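Local coordinates for germination-specific N-acetylmuramoyl-L-alanine amidase, Autolysin (Clostridioides difficile, PDB 7RAG), which probably hydrolyses the amide bond between N-acetylmuramic acid and L-alanine in peptidoglycan, as a zinc-dependent amidase that is allosterically activated by the lipoprotein GerS during spore formation, at residues D131-E134 / L135-I139; Q140-L143 / K144-D148. All blocks are in the same frame, centred on the assembly; numbering follows the deposited sequence.

Interaction 1 of 2, residues D131-E134 / L135-I139; sequences DSKE and LSKCI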
ATOM      1  N   ASP B 131     -25.011  -5.910  13.753  1.00 62.40           N
ATOM      2  CA  ASP B 131     -24.300  -6.189  12.515  1.00 64.10           C
ATOM      3  C   ASP B 131     -24.854  -5.341  11.378  1.00 58.75           C
ATOM      4  O   ASP B 131     -24.094  -4.725  10.619  1.00 57.62           O
ATOM      5  CB  ASP B 131     -24.390  -7.689  12.182  1.00 66.74           C
ATOM      6  CG  ASP B 131     -25.842  -8.240  12.267  1.00 80.49           C
ATOM      7  OD1 ASP B 131     -26.634  -7.730  13.115  1.00 84.13           O
ATOM      8  OD2 ASP B 131     -26.199  -9.191  11.500  1.00 75.88           O
ATOM      9  N   SER B 132     -26.178  -5.261  11.277  1.00 62.28           N
ATOM     10  CA  SER B 132     -26.786  -4.488  10.200  1.00 56.45           C
ATOM     11  C   SER B 132     -26.492  -3.008  10.360  1.00 57.22           C
ATOM     12  O   SER B 132     -26.308  -2.301   9.366  1.00 55.68           O
ATOM     13  CB  SER B 132     -28.285  -4.753  10.152  1.00 51.27           C
ATOM     14  OG  SER B 132     -28.522  -6.134   9.941  1.00 56.67           O
ATOM     15  N   LYS B 133     -26.438  -2.521  11.606  1.00 59.27           N
ATOM     16  CA  LYS B 133     -26.076  -1.126  11.823  1.00 57.67           C
ATOM     17  C   LYS B 133     -24.651  -0.857  11.356  1.00 57.30           C
ATOM     18  O   LYS B 133     -24.390   0.151  10.682  1.00 55.81           O
ATOM     19  CB  LYS B 133     -26.258  -0.749  13.289  1.00 56.35           C
ATOM     20  CG  LYS B 133     -26.262   0.774  13.515  1.00 60.83           C
ATOM     21  CD  LYS B 133     -26.429   1.162  14.992  1.00 63.11           C
ATOM     22  CE  LYS B 133     -25.173   0.816  15.784  1.00 67.79           C
ATOM     23  NZ  LYS B 133     -25.369   0.773  17.263  1.00 73.37           N
ATOM     24  N   GLU B 134     -23.721  -1.766  11.661  1.00 55.71           N
ATOM     25  CA  GLU B 134     -22.352  -1.594  11.182  1.00 59.28           C
ATOM     26  C   GLU B 134     -22.310  -1.555   9.658  1.00 54.47           C
ATOM     27  O   GLU B 134     -21.669  -0.680   9.062  1.00 56.73           O
ATOM     28  CB  GLU B 134     -21.451  -2.718  11.699  1.00 60.08           C
ATOM     29  CG  GLU B 134     -21.358  -2.840  13.200  1.00 73.12           C
ATOM     30  CD  GLU B 134     -20.582  -4.092  13.647  1.00 81.93           C
ATOM     31  OE1 GLU B 134     -20.020  -4.813  12.765  1.00 82.94           O
ATOM     32  OE2 GLU B 134     -20.546  -4.344  14.883  1.00 75.47           O
ATOM     33  N   LEU B 135     -22.989  -2.502   9.013  1.00 54.30           N
ATOM     34  CA  LEU B 135     -22.995  -2.540   7.549  1.00 54.95           C
ATOM     35  C   LEU B 135     -23.574  -1.260   6.986  1.00 52.65           C
ATOM     36  O   LEU B 135     -23.015  -0.663   6.047  1.00 51.91           O
ATOM     37  CB  LEU B 135     -23.794  -3.738   7.044  1.00 50.05           C
ATOM     38  CG  LEU B 135     -24.090  -3.833   5.540  1.00 46.04           C
ATOM     39  CD1 LEU B 135     -22.846  -3.986   4.690  1.00 46.18           C
ATOM     40  CD2 LEU B 135     -24.971  -5.017   5.326  1.00 46.05           C
ATOM     41  N   SER B 136     -24.683  -0.813   7.571  1.00 51.46           N
ATOM     42  CA  SER B 136     -25.315   0.402   7.103  1.00 50.11           C
ATOM     43  C   SER B 136     -24.350   1.562   7.211  1.00 55.96           C
ATOM     44  O   SER B 136     -24.244   2.361   6.279  1.00 55.82           O
ATOM     45  CB  SER B 136     -26.592   0.670   7.891  1.00 54.29           C
ATOM     46  OG  SER B 136     -26.293   1.204   9.171  1.00 59.03           O
ATOM     47  N   LYS B 137     -23.627   1.658   8.338  1.00 56.06           N
ATOM     48  CA  LYS B 137     -22.671   2.749   8.519  1.00 57.45           C
ATOM     49  C   LYS B 137     -21.584   2.707   7.450  1.00 58.19           C
ATOM     50  O   LYS B 137     -21.198   3.748   6.909  1.00 57.81           O
ATOM     51  CB  LYS B 137     -22.047   2.689   9.914  1.00 58.00           C
ATOM     52  CG  LYS B 137     -22.961   3.098  11.059  1.00 58.80           C
ATOM     53  CD  LYS B 137     -22.179   3.136  12.372  1.00 61.46           C
ATOM     54  CE  LYS B 137     -23.023   3.617  13.536  1.00 70.51           C
ATOM     55  NZ  LYS B 137     -22.208   3.874  14.784  1.00 73.78           N
ATOM     56  N   CYS B 138     -21.071   1.512   7.141  1.00 54.84           N
ATOM     57  CA  CYS B 138     -20.072   1.397   6.074  1.00 58.93           C
ATOM     58  C   CYS B 138     -20.613   1.928   4.750  1.00 56.32           C
ATOM     59  O   CYS B 138     -19.951   2.711   4.047  1.00 60.10           O
ATOM     60  CB  CYS B 138     -19.627  -0.058   5.910  1.00 53.92           C
ATOM     61  SG  CYS B 138     -18.622  -0.691   7.264  1.00 58.71           S
ATOM     62  N   ILE B 139     -21.836   1.532   4.407  1.00 57.14           N
ATOM     63  CA  ILE B 139     -22.404   1.963   3.139  1.00 54.57           C
ATOM     64  C   ILE B 139     -22.688   3.463   3.155  1.00 60.53           C
ATOM     65  O   ILE B 139     -22.448   4.154   2.164  1.00 60.83           O
ATOM     66  CB  ILE B 139     -23.650   1.132   2.816  1.00 48.91           C
ATOM     67  CG1 ILE B 139     -23.216  -0.289   2.507  1.00 46.18           C
ATOM     68  CG2 ILE B 139     -24.413   1.764   1.691  1.00 50.28           C
ATOM     69  CD1 ILE B 139     -24.322  -1.279   2.590  1.00 49.45           C
TER
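Ser136 bends its hydroxyl back onto the turn before it: OG donates to the carbonyl oxygen of Lys133 at 2.6 Å. The torsion behind this is chi1 of 77°, which sets OG between the backbone N and the carbonyl carbon, close to a backbone oxygen three residues back. Lys133 O is therefore gripped twice, for it also takes the helical bond from the backbone N of Lys137, at 2.9 Å. Both donors reach it from one face of its carbonyl plane, and the hydroxyl arrives more from the flank, with a C=O...OG angle of 119°. Ser136 N on Ser132 O and Cys138 N on Glu134 O flank this bond in the i to i+4 pattern, with Leu135 N on Asp131 O one step earlier.

Outward from the backbone, Lys133 and Lys137 run side by side, CE of Lys133 lying 4.2 Å from CE of Lys137. Their ammonium nitrogens stay 5.1 Å apart, NZ of Lys133 to NZ of Lys137, and the first is hydrogen-bonded to Gln130. On the buried side, Leu135 packs on Val172 and Tyr208, whereas Ser136 meets Thr123 and Tyr125 of strand 122-126.

The chemistry implies that a serine on the sheet-facing side of a helix can satisfy its hydroxyl within its own helix, while two lysines run together through their aliphatic stems, their charged ends held apart.

Interaction 2 of 2, residues Q140-L143 / K144-D148; sequences QEEL and KRVVD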
ATOM      1  N   GLN B 140     -23.187   3.994   4.272  1.00 57.76           N
ATOM      2  CA  GLN B 140     -23.474   5.426   4.336  1.00 59.17           C
ATOM      3  C   GLN B 140     -22.201   6.252   4.217  1.00 61.25           C
ATOM      4  O   GLN B 140     -22.183   7.279   3.524  1.00 65.28           O
ATOM      5  CB  GLN B 140     -24.212   5.769   5.628  1.00 58.85           C
ATOM      6  CG  GLN B 140     -24.794   7.167   5.639  1.00 57.38           C
ATOM      7  CD  GLN B 140     -25.863   7.372   4.590  1.00 61.49           C
ATOM      8  OE1 GLN B 140     -26.772   6.556   4.453  1.00 64.67           O
ATOM      9  NE2 GLN B 140     -25.761   8.463   3.840  1.00 61.44           N
ATOM     10  N   GLU B 141     -21.122   5.816   4.872  1.00 60.48           N
ATOM     11  CA  GLU B 141     -19.831   6.486   4.717  1.00 62.98           C
ATOM     12  C   GLU B 141     -19.370   6.486   3.259  1.00 67.38           C
ATOM     13  O   GLU B 141     -18.893   7.509   2.752  1.00 70.48           O
ATOM     14  CB  GLU B 141     -18.781   5.813   5.602  1.00 66.15           C
ATOM     15  CG  GLU B 141     -18.566   6.463   6.948  1.00 78.41           C
ATOM     16  CD  GLU B 141     -18.227   5.438   8.018  1.00 89.36           C
ATOM     17  OE1 GLU B 141     -17.856   4.296   7.630  1.00 81.77           O
ATOM     18  OE2 GLU B 141     -18.356   5.763   9.233  1.00 93.05           O
ATOM     19  N   GLU B 142     -19.500   5.346   2.562  1.00 61.74           N
ATOM     20  CA  GLU B 142     -19.104   5.334   1.152  1.00 60.67           C
ATOM     21  C   GLU B 142     -20.040   6.172   0.285  1.00 61.84           C
ATOM     22  O   GLU B 142     -19.595   6.800  -0.678  1.00 64.26           O
ATOM     23  CB  GLU B 142     -19.031   3.914   0.617  1.00 55.58           C
ATOM     24  CG  GLU B 142     -17.999   3.091   1.309  1.00 58.95           C
ATOM     25  CD  GLU B 142     -16.680   3.801   1.414  1.00 66.38           C
ATOM     26  OE1 GLU B 142     -16.114   4.151   0.361  1.00 66.22           O
ATOM     27  OE2 GLU B 142     -16.214   4.024   2.559  1.00 78.21           O
ATOM     28  N   LEU B 143     -21.336   6.185   0.588  1.00 63.44           N
ATOM     29  CA  LEU B 143     -22.247   7.018  -0.187  1.00 61.70           C
ATOM     30  C   LEU B 143     -21.857   8.480  -0.056  1.00 69.89           C
ATOM     31  O   LEU B 143     -21.820   9.215  -1.052  1.00 73.79           O
ATOM     32  CB  LEU B 143     -23.690   6.795   0.259  1.00 55.88           C
ATOM     33  CG  LEU B 143     -24.349   5.448  -0.061  1.00 55.71           C
ATOM     34  CD1 LEU B 143     -25.710   5.328   0.618  1.00 55.62           C
ATOM     35  CD2 LEU B 143     -24.510   5.262  -1.547  1.00 54.63           C
ATOM     36  N   LYS B 144     -21.503   8.901   1.164  1.00 69.04           N
ATOM     37  CA  LYS B 144     -20.990  10.251   1.375  1.00 69.35           C
ATOM     38  C   LYS B 144     -19.701  10.490   0.593  1.00 69.19           C
ATOM     39  O   LYS B 144     -19.601  11.454  -0.171  1.00 70.94           O
ATOM     40  CB  LYS B 144     -20.749  10.495   2.867  1.00 69.18           C
ATOM     41  CG  LYS B 144     -20.390  11.933   3.215  1.00 73.58           C
ATOM     42  CD  LYS B 144     -19.839  12.063   4.637  1.00 76.91           C
ATOM     43  CE  LYS B 144     -19.267  13.464   4.891  1.00 85.85           C
ATOM     44  NZ  LYS B 144     -18.333  13.566   6.074  1.00 87.48           N
ATOM     45  N   ARG B 145     -18.699   9.624   0.770  1.00 67.42           N
ATOM     46  CA  ARG B 145     -17.374   9.930   0.228  1.00 64.57           C
ATOM     47  C   ARG B 145     -17.368   9.889  -1.288  1.00 71.95           C
ATOM     48  O   ARG B 145     -16.730  10.726  -1.930  1.00 78.04           O
ATOM     49  CB  ARG B 145     -16.321   8.964   0.767  1.00 67.80           C
ATOM     50  CG  ARG B 145     -14.931   9.181   0.178  1.00 64.06           C
ATOM     51  CD  ARG B 145     -13.956   8.061   0.570  1.00 64.55           C
ATOM     52  NE  ARG B 145     -14.390   6.742   0.105  1.00 67.37           N
ATOM     53  CZ  ARG B 145     -14.096   6.230  -1.093  1.00 68.01           C
ATOM     54  NH1 ARG B 145     -13.366   6.915  -1.953  1.00 68.23           N
ATOM     55  NH2 ARG B 145     -14.527   5.030  -1.442  1.00 65.03           N
ATOM     56  N   VAL B 146     -18.068   8.921  -1.875  1.00 72.90           N
ATOM     57  CA  VAL B 146     -18.029   8.700  -3.312  1.00 70.61           C
ATOM     58  C   VAL B 146     -19.060   9.551  -4.039  1.00 69.52           C
ATOM     59  O   VAL B 146     -18.761  10.139  -5.079  1.00 74.97           O
ATOM     60  CB  VAL B 146     -18.240   7.198  -3.595  1.00 61.90           C
ATOM     61  CG1 VAL B 146     -18.330   6.951  -5.075  1.00 59.81           C
ATOM     62  CG2 VAL B 146     -17.119   6.379  -2.974  1.00 60.95           C
ATOM     63  N   VAL B 147     -20.282   9.629  -3.533  1.00 67.36           N
ATOM     64  CA  VAL B 147     -21.356  10.225  -4.316  1.00 73.36           C
ATOM     65  C   VAL B 147     -21.517  11.711  -4.022  1.00 78.52           C
ATOM     66  O   VAL B 147     -21.734  12.512  -4.933  1.00 83.24           O
ATOM     67  CB  VAL B 147     -22.664   9.455  -4.058  1.00 71.72           C
ATOM     68  CG1 VAL B 147     -23.855  10.257  -4.552  1.00 66.47           C
ATOM     69  CG2 VAL B 147     -22.602   8.080  -4.721  1.00 65.03           C
ATOM     70  N   ASP B 148     -21.457  12.116  -2.761  1.00 72.08           N
ATOM     71  CA  ASP B 148     -21.787  13.495  -2.429  1.00 76.85           C
ATOM     72  C   ASP B 148     -21.196  13.809  -1.053  1.00 82.20           C
ATOM     73  O   ASP B 148     -21.763  13.409  -0.031  1.00 84.89           O
ATOM     74  CB  ASP B 148     -23.295  13.670  -2.459  1.00 78.02           C
ATOM     75  CG  ASP B 148     -23.737  15.044  -2.055  1.00 85.95           C
ATOM     76  OD1 ASP B 148     -22.896  15.968  -2.061  1.00 85.41           O
ATOM     77  OD2 ASP B 148     -24.938  15.196  -1.740  1.00 90.08           O
TER
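Glu142 and Arg145, three residues apart, lie alongside each other and point the same way, joined through a single carboxylate oxygen. OE1 of Glu142 accepts from NH2 of Arg145 at 2.6 Å, nearly in line with its own C-O bond and close to the guanidinium plane. The same oxygen takes a second, weak bond from NE of Arg145, at 3.1 Å, so this edge of the guanidinium closes on one atom and not on a matched pair of oxygens. Consistent with that, the carboxylate and guanidinium planes are turned 42° apart. Both chains bend to meet: Glu142 folds at chi2 (-48°), and Arg145 runs extended until it turns at chi3 (60°).

One methyl of Val146, CG2, sits over a face of the guanidinium toward its rim, 3.3 Å above the plane, while CB of Val146 rests against the carbonyl oxygen of Glu142. NH1, the nitrogen not used by Glu142, forms a salt bridge with Asp85 of the lipoprotein chain, and Val146 packs on Ile83 of that chain. Glu142 thus probably helps to position an arginine that reaches across to the partner protein.

Beyond this pair the helix runs out. Leu143 O accepts from the backbone N of Val147 at 2.9 Å, with the donor well above the carbonyl plane. A weak bond from Asp148 N to Leu143 O, at 3.4 Å, marks a widening into a pi-type turn. Leu143 itself leans on Ala200 of helix 191-211.

An i to i+3 salt bridge on a helix that closes in a pi-type turn, within the beta-alpha-beta unit of strand 122-126, helix 130-147 and strand 156-158, here forms part of the amidase's lipoprotein interface.

Overall arrangement
Helix 130-147 carries both contacts in series, their centres about 13 Å apart, and shows how one helix can change its chemistry along its length. Each combines buried and exposed residues. Interaction 1 lies away from the annotated sites and from other chains of the assembly; its buried residues face strands 122-126 and 171-178, and its distinctive bond is a neutral hydroxyl on a backbone carbonyl. Interaction 2 is instead built on a salt bridge, whose arginine also reaches the lipoprotein near the end of the helix. Helix 191-211 packs against both, through Tyr208 in the first and through Ala200, Ile203 and Tyr193 in the second.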